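Long-range contacts in yersinopine synthase (Yersinia pestis, PDB 6C4M), which catalyses the NADPH-dependent reductive condensation of pyruvate with an amino-acid-derived intermediate, the last step in making the metallophore yersinopine: residues D46-L51 / G103-L108; R61-L66 / D92-Q97; P261-A266 / P294-D299; Y282-Q287 / S382-A387. All blocks are in the same frame, centred on the assembly; numbering follows the deposited sequence.

Interaction 1: D46-L51 / G103-L108; sequences DARLGL and GDWQRL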
loop_
_atom_site.group_PDB
_atom_site.type_symbol
_atom_site.label_atom_id
_atom_site.label_comp_id
_atom_site.label_asym_id
_atom_site.label_seq_id
_atom_site.Cartn_x
_atom_site.Cartn_y
_atom_site.Cartn_z
ATOM N N ASP A 46 -37.882 -26.929 15.245
ATOM C CA ASP A 46 -38.502 -26.578 16.519
ATOM C C ASP A 46 -37.727 -27.310 17.610
ATOM O O ASP A 46 -37.995 -28.473 17.913
ATOM C CB ASP A 46 -39.987 -26.926 16.538
ATOM C CG ASP A 46 -40.661 -26.516 17.837
ATOM O OD1 ASP A 46 -40.458 -25.360 18.265
ATOM O OD2 ASP A 46 -41.381 -27.346 18.431
ATOM N N ALA A 47 -36.760 -26.629 18.194
ATOM C CA ALA A 47 -35.867 -27.243 19.166
ATOM C C ALA A 47 -35.846 -26.417 20.444
ATOM O O ALA A 47 -35.918 -25.183 20.401
ATOM C CB ALA A 47 -34.461 -27.377 18.577
ATOM N N ARG A 48 -35.787 -27.095 21.582
ATOM C CA ARG A 48 -35.604 -26.379 22.830
ATOM C C ARG A 48 -34.198 -25.792 22.844
ATOM O O ARG A 48 -33.236 -26.441 22.422
ATOM C CB ARG A 48 -35.826 -27.300 24.025
ATOM C CG ARG A 48 -35.907 -26.545 25.358
ATOM C CD ARG A 48 -36.466 -27.395 26.478
ATOM N NE ARG A 48 -35.487 -28.394 26.903
ATOM C CZ ARG A 48 -34.793 -28.360 28.036
ATOM N NH1 ARG A 48 -34.957 -27.372 28.921
ATOM N NH2 ARG A 48 -33.927 -29.336 28.285
ATOM N N LEU A 49 -34.085 -24.540 23.273
ATOM C CA LEU A 49 -32.817 -23.818 23.218
ATOM C C LEU A 49 -32.391 -23.392 24.617
ATOM O O LEU A 49 -33.140 -22.702 25.320
ATOM C CB LEU A 49 -32.915 -22.593 22.302
ATOM C CG LEU A 49 -32.896 -22.869 20.806
ATOM C CD1 LEU A 49 -33.032 -21.549 20.031
ATOM C CD2 LEU A 49 -31.619 -23.584 20.405
ATOM N N GLY A 50 -31.193 -23.808 25.008
ATOM C CA GLY A 50 -30.560 -23.315 26.217
ATOM C C GLY A 50 -29.394 -22.394 25.912
ATOM O O GLY A 50 -28.842 -22.433 24.808
ATOM N N LEU A 51 -29.015 -21.561 26.881
ATOM C CA LEU A 51 -27.972 -20.566 26.690
ATOM C C LEU A 51 -27.191 -20.446 27.986
ATOM O O LEU A 51 -27.797 -20.371 29.052
ATOM C CB LEU A 51 -28.571 -19.208 26.302
ATOM C CG LEU A 51 -27.614 -18.106 25.868
ATOM C CD1 LEU A 51 -26.825 -18.549 24.657
ATOM C CD2 LEU A 51 -28.395 -16.839 25.553
ATOM N N GLY A 103 -29.152 -32.297 32.162
ATOM C CA GLY A 103 -30.486 -32.634 31.686
ATOM C C GLY A 103 -30.495 -33.319 30.339
ATOM O O GLY A 103 -29.565 -34.061 30.010
ATOM N N ASP A 104 -31.537 -33.091 29.543
ATOM C CA ASP A 104 -31.739 -33.892 28.347
ATOM C C ASP A 104 -31.116 -33.274 27.100
ATOM O O ASP A 104 -31.397 -33.743 25.988
ATOM C CB ASP A 104 -33.241 -34.128 28.129
ATOM C CG ASP A 104 -33.992 -32.839 27.807
ATOM O OD1 ASP A 104 -33.319 -31.800 27.576
ATOM O OD2 ASP A 104 -35.246 -32.852 27.779
ATOM N N TRP A 105 -30.299 -32.224 27.249
ATOM C CA TRP A 105 -29.629 -31.630 26.106
ATOM C C TRP A 105 -28.921 -32.700 25.283
ATOM O O TRP A 105 -28.137 -33.492 25.811
ATOM C CB TRP A 105 -28.608 -30.572 26.564
ATOM C CG TRP A 105 -29.207 -29.557 27.476
ATOM C CD1 TRP A 105 -29.010 -29.443 28.830
ATOM C CD2 TRP A 105 -30.147 -28.535 27.120
ATOM N NE1 TRP A 105 -29.756 -28.397 29.327
ATOM C CE2 TRP A 105 -30.463 -27.826 28.305
ATOM C CE3 TRP A 105 -30.727 -28.130 25.912
ATOM C CZ2 TRP A 105 -31.345 -26.751 28.318
ATOM C CZ3 TRP A 105 -31.596 -27.053 25.928
ATOM C CH2 TRP A 105 -31.900 -26.383 27.125
ATOM N N GLN A 106 -29.146 -32.675 23.970
ATOM C CA GLN A 106 -28.482 -33.617 23.073
ATOM C C GLN A 106 -27.385 -32.989 22.223
ATOM O O GLN A 106 -26.588 -33.724 21.633
ATOM C CB GLN A 106 -29.515 -34.292 22.182
ATOM C CG GLN A 106 -30.537 -35.035 23.056
ATOM C CD GLN A 106 -31.402 -35.989 22.283
ATOM O OE1 GLN A 106 -31.030 -36.449 21.216
ATOM N NE2 GLN A 106 -32.549 -36.334 22.859
ATOM N N ARG A 107 -27.300 -31.666 22.182
ATOM C CA ARG A 107 -26.269 -30.983 21.412
ATOM C C ARG A 107 -25.769 -29.821 22.254
ATOM O O ARG A 107 -26.567 -29.029 22.780
ATOM C CB ARG A 107 -26.832 -30.522 20.058
ATOM C CG ARG A 107 -25.895 -29.718 19.229
ATOM C CD ARG A 107 -26.614 -29.112 18.044
ATOM N NE ARG A 107 -27.115 -30.100 17.096
ATOM C CZ ARG A 107 -28.384 -30.191 16.700
ATOM N NH1 ARG A 107 -29.310 -29.372 17.185
ATOM N NH2 ARG A 107 -28.732 -31.090 15.789
ATOM N N LEU A 108 -24.451 -29.778 22.445
ATOM C CA LEU A 108 -23.772 -28.611 22.976
ATOM C C LEU A 108 -23.020 -27.912 21.849
ATOM O O LEU A 108 -22.350 -28.561 21.032
ATOM C CB LEU A 108 -22.780 -28.971 24.078
ATOM C CG LEU A 108 -23.297 -29.776 25.257
ATOM C CD1 LEU A 108 -22.161 -29.924 26.260
ATOM C CD2 LEU A 108 -24.520 -29.107 25.870
#
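Arg48 lays its guanidinium flat on the indole of Trp105 and reaches on to the carboxylate of Asp104. CB, CG and CD lead the chain to the guanidinium. CG sits anti to the backbone N (chi1 -169°), and the chain then bends at chi3. NE is 4.1 Å from Trp105 CH2. CZ lies 3.6 Å from Trp105 CH2. The two planes are only 18° apart, and CZ stands over the six-membered ring, so the pair is both a stack and a cation-pi contact. NH1 rests 3.7 Å from Trp105 CZ2. NH2 lies over the same indole and also donates to Asp104 OD1 at 2.6 Å, a short salt bridge. OD1 is close to the guanidinium plane. It is met on its syn side, somewhat out of the carboxylate plane, by a bent bond (140° at the hydrogen). The carboxylate itself is turned steeply against the guanidinium. Ring and acid together restrict how the guanidinium can turn.

The rim of the indole also meets backbone, with Trp105 CZ3 3.4 Å from Gly50 N. Gly50 has no side chain, and the ring lies directly on its backbone. The contact joins the chain leading into strands 49-52 and 107-110, the parallel neighbours of strand 25-28 on either side. Trp105 also touches Leu26 of that central strand, in the Rossmann-type NADP-binding domain.

Interaction 2: R61-L66 / D92-Q97; sequences RLKQYL and DCYIDQ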
loop_
_atom_site.group_PDB
_atom_site.type_symbol
_atom_site.label_atom_id
_atom_site.label_comp_id
_atom_site.label_asym_id
_atom_site.label_seq_id
_atom_site.Cartn_x
_atom_site.Cartn_y
_atom_site.Cartn_z
ATOM N N ARG A 61 -26.428 -8.830 33.295
ATOM C CA ARG A 61 -27.484 -7.995 32.742
ATOM C C ARG A 61 -28.366 -8.790 31.782
ATOM O O ARG A 61 -29.579 -8.564 31.717
ATOM C CB ARG A 61 -26.873 -6.772 32.047
ATOM C CG ARG A 61 -27.866 -5.628 31.820
ATOM C CD ARG A 61 -27.188 -4.279 31.685
ATOM N NE ARG A 61 -27.025 -3.866 30.286
ATOM C CZ ARG A 61 -25.881 -3.875 29.598
ATOM N NH1 ARG A 61 -24.740 -4.282 30.148
ATOM N NH2 ARG A 61 -25.885 -3.467 28.336
ATOM N N LEU A 62 -27.771 -9.717 31.030
ATOM C CA LEU A 62 -28.539 -10.582 30.140
ATOM C C LEU A 62 -29.328 -11.606 30.937
ATOM O O LEU A 62 -30.455 -11.963 30.563
ATOM C CB LEU A 62 -27.593 -11.276 29.156
ATOM C CG LEU A 62 -28.171 -12.336 28.203
ATOM C CD1 LEU A 62 -29.078 -11.668 27.184
ATOM C CD2 LEU A 62 -27.032 -13.111 27.511
ATOM N N LYS A 63 -28.745 -12.099 32.033
ATOM C CA LYS A 63 -29.477 -12.996 32.915
ATOM C C LYS A 63 -30.725 -12.314 33.448
ATOM O O LYS A 63 -31.813 -12.892 33.449
ATOM C CB LYS A 63 -28.580 -13.445 34.060
ATOM C CG LYS A 63 -29.256 -14.433 35.029
ATOM C CD LYS A 63 -28.318 -14.766 36.195
ATOM C CE LYS A 63 -28.784 -15.993 36.977
ATOM N NZ LYS A 63 -27.885 -16.243 38.135
ATOM N N GLN A 64 -30.579 -11.074 33.915
ATOM C CA GLN A 64 -31.727 -10.322 34.410
ATOM C C GLN A 64 -32.739 -10.085 33.301
ATOM O O GLN A 64 -33.940 -10.318 33.477
ATOM C CB GLN A 64 -31.258 -8.987 34.992
ATOM C CG GLN A 64 -30.411 -9.127 36.230
ATOM C CD GLN A 64 -29.836 -7.804 36.692
ATOM O OE1 GLN A 64 -29.978 -6.772 36.018
ATOM N NE2 GLN A 64 -29.161 -7.830 37.828
ATOM N N TYR A 65 -32.276 -9.590 32.153
ATOM C CA TYR A 65 -33.197 -9.316 31.062
ATOM C C TYR A 65 -34.015 -10.556 30.701
ATOM O O TYR A 65 -35.234 -10.479 30.526
ATOM C CB TYR A 65 -32.427 -8.808 29.847
ATOM C CG TYR A 65 -33.237 -8.927 28.579
ATOM C CD1 TYR A 65 -34.093 -7.911 28.184
ATOM C CD2 TYR A 65 -33.172 -10.076 27.796
ATOM C CE1 TYR A 65 -34.843 -8.018 27.034
ATOM C CE2 TYR A 65 -33.921 -10.191 26.646
ATOM C CZ TYR A 65 -34.753 -9.156 26.268
ATOM O OH TYR A 65 -35.501 -9.276 25.122
ATOM N N LEU A 66 -33.360 -11.711 30.570
ATOM C CA LEU A 66 -34.061 -12.885 30.060
ATOM C C LEU A 66 -35.066 -13.420 31.056
ATOM O O LEU A 66 -36.101 -13.956 30.653
ATOM C CB LEU A 66 -33.079 -13.984 29.707
ATOM C CG LEU A 66 -32.184 -13.682 28.524
ATOM C CD1 LEU A 66 -31.177 -14.799 28.427
ATOM C CD2 LEU A 66 -33.013 -13.573 27.239
ATOM N N ASP A 92 -35.286 -21.017 26.148
ATOM C CA ASP A 92 -36.082 -21.808 27.077
ATOM C C ASP A 92 -35.380 -22.028 28.399
ATOM O O ASP A 92 -36.039 -22.293 29.411
ATOM C CB ASP A 92 -36.414 -23.160 26.437
ATOM C CG ASP A 92 -37.182 -22.999 25.132
ATOM O OD1 ASP A 92 -38.380 -22.646 25.205
ATOM O OD2 ASP A 92 -36.567 -23.167 24.051
ATOM N N CYS A 93 -34.062 -21.910 28.417
ATOM C CA CYS A 93 -33.307 -22.113 29.638
ATOM C C CYS A 93 -32.045 -21.271 29.559
ATOM O O CYS A 93 -31.343 -21.319 28.549
ATOM C CB CYS A 93 -32.969 -23.594 29.807
ATOM S SG CYS A 93 -32.031 -23.956 31.269
ATOM N N TYR A 94 -31.769 -20.495 30.604
ATOM C CA TYR A 94 -30.542 -19.717 30.692
ATOM C C TYR A 94 -29.863 -20.039 32.007
ATOM O O TYR A 94 -30.521 -20.081 33.053
ATOM C CB TYR A 94 -30.817 -18.217 30.586
ATOM C CG TYR A 94 -29.579 -17.332 30.607
ATOM C CD1 TYR A 94 -29.057 -16.849 31.798
ATOM C CD2 TYR A 94 -28.953 -16.958 29.423
ATOM C CE1 TYR A 94 -27.931 -16.016 31.807
ATOM C CE2 TYR A 94 -27.850 -16.163 29.421
ATOM C CZ TYR A 94 -27.338 -15.685 30.614
ATOM O OH TYR A 94 -26.235 -14.863 30.588
ATOM N N ILE A 95 -28.554 -20.296 31.942
ATOM C CA ILE A 95 -27.740 -20.596 33.111
ATOM C C ILE A 95 -26.470 -19.757 33.054
ATOM O O ILE A 95 -26.038 -19.305 31.990
ATOM C CB ILE A 95 -27.374 -22.086 33.199
ATOM C CG1 ILE A 95 -26.741 -22.534 31.876
ATOM C CG2 ILE A 95 -28.617 -22.911 33.593
ATOM C CD1 ILE A 95 -26.171 -23.967 31.903
ATOM N N ASP A 96 -25.870 -19.564 34.230
ATOM C CA ASP A 96 -24.597 -18.878 34.344
ATOM C C ASP A 96 -23.599 -19.677 35.162
ATOM O O ASP A 96 -22.578 -19.139 35.562
ATOM C CB ASP A 96 -24.780 -17.478 34.940
ATOM C CG ASP A 96 -25.170 -17.507 36.397
ATOM O OD1 ASP A 96 -25.441 -18.611 36.904
ATOM O OD2 ASP A 96 -25.216 -16.421 37.014
ATOM N N GLN A 97 -23.862 -20.947 35.392
ATOM C CA GLN A 97 -22.921 -21.850 36.032
ATOM C C GLN A 97 -22.931 -23.136 35.230
ATOM O O GLN A 97 -23.998 -23.713 34.992
ATOM C CB GLN A 97 -23.293 -22.143 37.512
ATOM C CG GLN A 97 -22.991 -21.027 38.499
ATOM C CD GLN A 97 -21.547 -20.516 38.433
ATOM O OE1 GLN A 97 -20.583 -21.292 38.389
ATOM N NE2 GLN A 97 -21.398 -19.195 38.408
#
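Tyr94 meets three side chains of helix 57-68. The apolar contacts of its ring include Leu62 and Leu66. Leu66 CD1 approaches Tyr94 CD2 to 3.3 Å, a tight fit, with the two side chains crossing at about a right angle. Leu62 CD2 lies 3.7 Å from Tyr94 CE2. The same methyl also approaches the hydroxyl, with Leu62 CD2 3.6 Å from Tyr94 OH. The Tyr94 CB bond points toward the helix, with CG anti to the backbone N (chi1 -177°).

The aliphatic part of Lys63 meets the ring at CE1. Its CB is 3.5 Å from Tyr94 CE1, and CG also lies against that side of the ring.

Segment 61-66 of the helix runs nearly antiparallel to strand 93-95, at 152°, with the axes of these short segments 9.4 Å apart. The helix follows strand 49-52, the parallel neighbour of strand 93-95, and so packs on the sheet as a helix of a Rossmann-type fold does. NADP lies close by. Tyr94 touches Asn53 and Leu62 lies near Ala30, both of which bind the cofactor.

The polar contact is a salt bridge between Lys63, which is partly exposed, and the buried Asp96. Beyond CG the Lys63 chain is extended, and its NZ donates to Asp96 OD2 at 2.9 Å. NZ comes from above the carboxylate plane, 52° out of it.

Interaction 3: P261-A266 / P294-D299; sequences PPLALA and PAVIAD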
loop_
_atom_site.group_PDB
_atom_site.type_symbol
_atom_site.label_atom_id
_atom_site.label_comp_id
_atom_site.label_asym_id
_atom_site.label_seq_id
_atom_site.Cartn_x
_atom_site.Cartn_y
_atom_site.Cartn_z
ATOM N N PRO A 261 -1.197 -13.354 14.605
ATOM C CA PRO A 261 0.051 -13.249 15.383
ATOM C C PRO A 261 1.068 -12.331 14.720
ATOM O O PRO A 261 1.708 -11.520 15.402
ATOM C CB PRO A 261 0.542 -14.701 15.481
ATOM C CG PRO A 261 -0.764 -15.507 15.488
ATOM C CD PRO A 261 -1.606 -14.765 14.443
ATOM N N PRO A 262 1.242 -12.385 13.398
ATOM C CA PRO A 262 2.234 -11.474 12.782
ATOM C C PRO A 262 1.870 -10.008 12.920
ATOM O O PRO A 262 2.754 -9.163 13.151
ATOM C CB PRO A 262 2.250 -11.916 11.317
ATOM C CG PRO A 262 1.794 -13.324 11.353
ATOM C CD PRO A 262 0.761 -13.379 12.438
ATOM N N LEU A 263 0.585 -9.684 12.779
ATOM C CA LEU A 263 0.123 -8.304 12.885
ATOM C C LEU A 263 0.058 -7.852 14.337
ATOM O O LEU A 263 0.537 -6.770 14.680
ATOM C CB LEU A 263 -1.261 -8.171 12.235
ATOM C CG LEU A 263 -1.343 -7.772 10.763
ATOM C CD1 LEU A 263 -0.256 -8.434 9.947
ATOM C CD2 LEU A 263 -2.729 -8.099 10.228
ATOM N N ALA A 264 -0.538 -8.670 15.195
ATOM C CA ALA A 264 -0.828 -8.256 16.557
ATOM C C ALA A 264 0.418 -8.280 17.429
ATOM O O ALA A 264 0.466 -7.598 18.455
ATOM C CB ALA A 264 -1.911 -9.164 17.173
ATOM N N LEU A 265 1.395 -9.113 17.082
ATOM C CA LEU A 265 2.594 -9.291 17.881
ATOM C C LEU A 265 3.811 -8.608 17.256
ATOM O O LEU A 265 4.935 -8.806 17.720
ATOM C CB LEU A 265 2.861 -10.790 18.084
ATOM C CG LEU A 265 1.732 -11.637 18.696
ATOM C CD1 LEU A 265 2.251 -13.046 18.962
ATOM C CD2 LEU A 265 1.186 -11.023 19.999
ATOM N N ALA A 266 3.610 -7.821 16.214
ATOM C CA ALA A 266 4.675 -6.953 15.728
ATOM C C ALA A 266 5.137 -5.992 16.825
ATOM O O ALA A 266 4.353 -5.550 17.673
ATOM C CB ALA A 266 4.183 -6.167 14.526
ATOM N N PRO A 294 7.551 -4.979 5.389
ATOM C CA PRO A 294 8.198 -6.233 4.971
ATOM C C PRO A 294 8.545 -7.201 6.110
ATOM O O PRO A 294 8.361 -8.407 5.923
ATOM C CB PRO A 294 9.438 -5.721 4.227
ATOM C CG PRO A 294 8.972 -4.418 3.628
ATOM C CD PRO A 294 8.150 -3.806 4.718
ATOM N N ALA A 295 9.031 -6.749 7.276
ATOM C CA ALA A 295 9.409 -7.722 8.300
ATOM C C ALA A 295 8.184 -8.447 8.837
ATOM O O ALA A 295 8.241 -9.647 9.130
ATOM C CB ALA A 295 10.142 -7.051 9.454
ATOM N N VAL A 296 7.079 -7.720 8.994
ATOM C CA VAL A 296 5.841 -8.300 9.474
ATOM C C VAL A 296 5.303 -9.301 8.455
ATOM O O VAL A 296 4.915 -10.411 8.809
ATOM C CB VAL A 296 4.863 -7.151 9.796
ATOM C CG1 VAL A 296 3.444 -7.639 9.878
ATOM C CG2 VAL A 296 5.261 -6.491 11.117
ATOM N N ILE A 297 5.360 -8.960 7.162
ATOM C CA ILE A 297 4.937 -9.895 6.123
ATOM C C ILE A 297 5.837 -11.122 6.109
ATOM O O ILE A 297 5.375 -12.250 5.874
ATOM C CB ILE A 297 4.920 -9.171 4.758
ATOM C CG1 ILE A 297 3.766 -8.158 4.729
ATOM C CG2 ILE A 297 4.872 -10.141 3.596
ATOM C CD1 ILE A 297 2.381 -8.800 4.839
ATOM N N ALA A 298 7.132 -10.924 6.354
ATOM C CA ALA A 298 8.046 -12.058 6.465
ATOM C C ALA A 298 7.636 -12.975 7.606
ATOM O O ALA A 298 7.741 -14.210 7.490
ATOM C CB ALA A 298 9.492 -11.543 6.640
ATOM N N ASP A 299 7.115 -12.407 8.707
ATOM C CA ASP A 299 6.621 -13.273 9.792
ATOM C C ASP A 299 5.339 -14.006 9.388
ATOM O O ASP A 299 5.106 -15.137 9.824
ATOM C CB ASP A 299 6.345 -12.484 11.078
ATOM C CG ASP A 299 7.610 -12.041 11.813
ATOM O OD1 ASP A 299 8.702 -12.595 11.560
ATOM O OD2 ASP A 299 7.485 -11.175 12.702
HETATM O O HOH W 1 5.577 -9.498 13.444
#
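The backbones come closest at Pro262 and Asp299, whose CA atoms are 5.6 Å apart, where the last turn of helix 255-264 meets the start of helix 294-313. Val296 carries most of the side-chain contact. Its two methyls divide the work. CG1, anti to the backbone N (chi1 162°), lies 3.8 Å from Leu263 CD1 and 3.7 Å from Pro262 O. CG2 packs on Ala266 CB at 3.6 Å. Ala266 is the N-cap residue of helix 267-274, so Val296 lies against the joint between two successive helices. Alongside, the Pro262 ring rests on Asp299, with the CB atoms of the two residues 4.1 Å apart.

No direct hydrogen bond joins the segments. A water does so instead, donating to Pro262 O at 2.9 Å and to Asp299 OD2 at 2.6 Å. Asp299 also forms a salt bridge through OD1 with Arg429 of helix 425-445. His260, the inferred proton donor/acceptor, directly precedes this segment. The kinked last turn of helix 255-264 thus packs through small apolar contacts and is bridged by one water. With its carboxylate shared between that water and Arg429, Asp299 is probably kept as the charged form.

Interaction 4: Y282-Q287 / S382-A387; sequences YLYKTQ and SAVKVA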
loop_
_atom_site.group_PDB
_atom_site.type_symbol
_atom_site.label_atom_id
_atom_site.label_comp_id
_atom_site.label_asym_id
_atom_site.label_seq_id
_atom_site.Cartn_x
_atom_site.Cartn_y
_atom_site.Cartn_z
ATOM N N TYR A 282 -3.605 0.891 13.977
ATOM C CA TYR A 282 -4.620 0.135 13.243
ATOM C C TYR A 282 -4.028 -1.172 12.738
ATOM O O TYR A 282 -2.971 -1.178 12.102
ATOM C CB TYR A 282 -5.167 0.968 12.080
ATOM C CG TYR A 282 -6.021 2.102 12.585
ATOM C CD1 TYR A 282 -5.448 3.296 13.009
ATOM C CD2 TYR A 282 -7.393 1.954 12.692
ATOM C CE1 TYR A 282 -6.226 4.322 13.491
ATOM C CE2 TYR A 282 -8.176 2.969 13.176
ATOM C CZ TYR A 282 -7.591 4.150 13.572
ATOM O OH TYR A 282 -8.380 5.162 14.056
ATOM N N LEU A 283 -4.735 -2.270 12.990
ATOM C CA LEU A 283 -4.135 -3.591 12.857
ATOM C C LEU A 283 -3.695 -3.904 11.434
ATOM O O LEU A 283 -2.715 -4.635 11.248
ATOM C CB LEU A 283 -5.115 -4.651 13.342
ATOM C CG LEU A 283 -4.571 -6.074 13.434
ATOM C CD1 LEU A 283 -3.454 -6.191 14.458
ATOM C CD2 LEU A 283 -5.722 -7.036 13.756
ATOM N N TYR A 284 -4.397 -3.388 10.423
ATOM C CA TYR A 284 -4.131 -3.778 9.042
ATOM C C TYR A 284 -3.431 -2.679 8.235
ATOM O O TYR A 284 -3.096 -2.901 7.068
ATOM C CB TYR A 284 -5.451 -4.247 8.359
ATOM C CG TYR A 284 -6.025 -5.552 8.953
ATOM C CD1 TYR A 284 -5.546 -6.793 8.549
ATOM C CD2 TYR A 284 -7.022 -5.533 9.942
ATOM C CE1 TYR A 284 -6.031 -7.970 9.105
ATOM C CE2 TYR A 284 -7.515 -6.699 10.492
ATOM C CZ TYR A 284 -7.017 -7.918 10.078
ATOM O OH TYR A 284 -7.498 -9.092 10.631
ATOM N N LYS A 285 -3.140 -1.524 8.829
ATOM C CA LYS A 285 -2.506 -0.436 8.085
ATOM C C LYS A 285 -0.990 -0.610 8.031
ATOM O O LYS A 285 -0.391 -1.288 8.870
ATOM C CB LYS A 285 -2.834 0.913 8.711
ATOM C CG LYS A 285 -4.306 1.270 8.656
ATOM C CD LYS A 285 -4.479 2.732 9.000
ATOM C CE LYS A 285 -5.920 3.147 8.919
ATOM N NZ LYS A 285 -6.143 4.406 9.678
ATOM N N THR A 286 -0.373 0.038 7.037
ATOM C CA THR A 286 1.077 0.039 6.877
ATOM C C THR A 286 1.739 1.002 7.864
ATOM O O THR A 286 1.134 1.956 8.361
ATOM C CB THR A 286 1.513 0.446 5.462
ATOM O OG1 THR A 286 1.295 1.846 5.290
ATOM C CG2 THR A 286 0.781 -0.286 4.381
ATOM N N GLN A 287 3.016 0.755 8.113
ATOM C CA GLN A 287 3.788 1.627 8.993
ATOM C C GLN A 287 3.723 3.062 8.483
ATOM O O GLN A 287 3.755 3.292 7.266
ATOM C CB GLN A 287 5.246 1.168 9.072
ATOM C CG GLN A 287 5.454 -0.184 9.747
ATOM C CD GLN A 287 5.358 -0.116 11.265
ATOM O OE1 GLN A 287 5.424 0.964 11.855
ATOM N NE2 GLN A 287 5.219 -1.285 11.908
ATOM N N SER A 382 -9.466 -1.155 7.273
ATOM C CA SER A 382 -8.785 0.058 7.705
ATOM C C SER A 382 -9.364 0.624 8.985
ATOM O O SER A 382 -8.756 1.522 9.574
ATOM C CB SER A 382 -8.858 1.122 6.603
ATOM O OG SER A 382 -10.204 1.484 6.359
ATOM N N ALA A 383 -10.506 0.125 9.422
ATOM C CA ALA A 383 -11.163 0.622 10.617
ATOM C C ALA A 383 -10.817 -0.172 11.873
ATOM O O ALA A 383 -11.168 0.273 12.969
ATOM C CB ALA A 383 -12.683 0.604 10.416
ATOM N N VAL A 384 -10.170 -1.331 11.738
ATOM C CA VAL A 384 -9.831 -2.187 12.875
ATOM C C VAL A 384 -8.681 -1.540 13.656
ATOM O O VAL A 384 -7.540 -1.482 13.179
ATOM C CB VAL A 384 -9.467 -3.604 12.422
ATOM C CG1 VAL A 384 -9.158 -4.489 13.630
ATOM C CG2 VAL A 384 -10.604 -4.228 11.618
ATOM N N LYS A 385 -8.998 -1.043 14.852
ATOM C CA LYS A 385 -8.038 -0.476 15.788
ATOM C C LYS A 385 -7.305 -1.552 16.576
ATOM O O LYS A 385 -7.859 -2.605 16.908
ATOM C CB LYS A 385 -8.732 0.428 16.810
ATOM C CG LYS A 385 -9.285 1.717 16.274
ATOM C CD LYS A 385 -8.705 2.915 17.013
ATOM C CE LYS A 385 -9.273 3.073 18.423
ATOM N NZ LYS A 385 -8.410 3.958 19.297
ATOM N N VAL A 386 -6.072 -1.240 16.961
ATOM C CA VAL A 386 -5.353 -2.075 17.917
ATOM C C VAL A 386 -5.837 -1.735 19.315
ATOM O O VAL A 386 -5.666 -0.608 19.779
ATOM C CB VAL A 386 -3.841 -1.885 17.796
ATOM C CG1 VAL A 386 -3.105 -2.600 18.988
ATOM C CG2 VAL A 386 -3.395 -2.410 16.455
ATOM N N ALA A 387 -6.445 -2.714 19.992
ATOM C CA ALA A 387 -6.905 -2.518 21.353
ATOM C C ALA A 387 -5.717 -2.554 22.310
ATOM O O ALA A 387 -4.716 -3.230 22.060
ATOM C CB ALA A 387 -7.936 -3.599 21.725
HETATM O O HOH W 2 -6.621 -1.755 10.724
#
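Leu283 N donates to Val384 O at 2.9 Å, and this bond marks the tight, inner part of the contact. The N-H points at the oxygen with an angle of 155°. Val384 O also accepts a hydrogen bond from a water at 2.6 Å, and that water accepts from Tyr284 N. One carbonyl thus gathers two amides of the type I turn 282-285, one directly and one through water. Tyr282 CA comes to 3.3 Å from the same oxygen, a CA-H...O contact, and Tyr282 forms a single beta bridge with Lys385. Val384 adds apolar packing. Its CB meets the edge of the Tyr284 ring in plane, 4.0 Å from CD2, while CG1 faces Leu283 CB. Leu283 also meets Val386 CG2, 3.7 Å from Leu283 N. Tyr284 touches His260, the inferred proton donor/acceptor, and Leu263.

The outer side is more open to solvent, and its side chains make no hydrogen bond across the segments. The partly exposed Tyr282 ring crosses Lys385 obliquely, with CE2 3.5 Å from Lys385 CG. Lys385 is bent at chi2 and chi3; its NZ is hydrogen-bonded to Ser280 OG. Lys285 sets CE 3.3 Å from Ser382 O and has NZ over a face of Tyr282, at the other end of the same turn. Backbone bond and water therefore hold the turn on the inner side, where Tyr284 lies beside His260, while the lysines meet the outer side mainly through their carbon chains.

Interactions 1 and 2 belong to the NADP-binding domain, and interactions 3 and 4 lie about 35 to 42 Å away between centres. Interaction 2 is nested within the loop closed by interaction 1. The two share a sheet, since strands 49-52 and 93-95 are neighbours. Both are largely buried and combine an aromatic ring with a salt bridge, but the ring stacks on a cation in interaction 1 and packs against aliphatic carbons in interaction 2. Interactions 3 and 4 meet through Leu263, near His260. The touching residues of interaction 3 are all buried and mostly apolar, with Asp299 the charged exception. Interaction 4 is partly exposed and rests more on backbone polar groups. Both reach the second subunit.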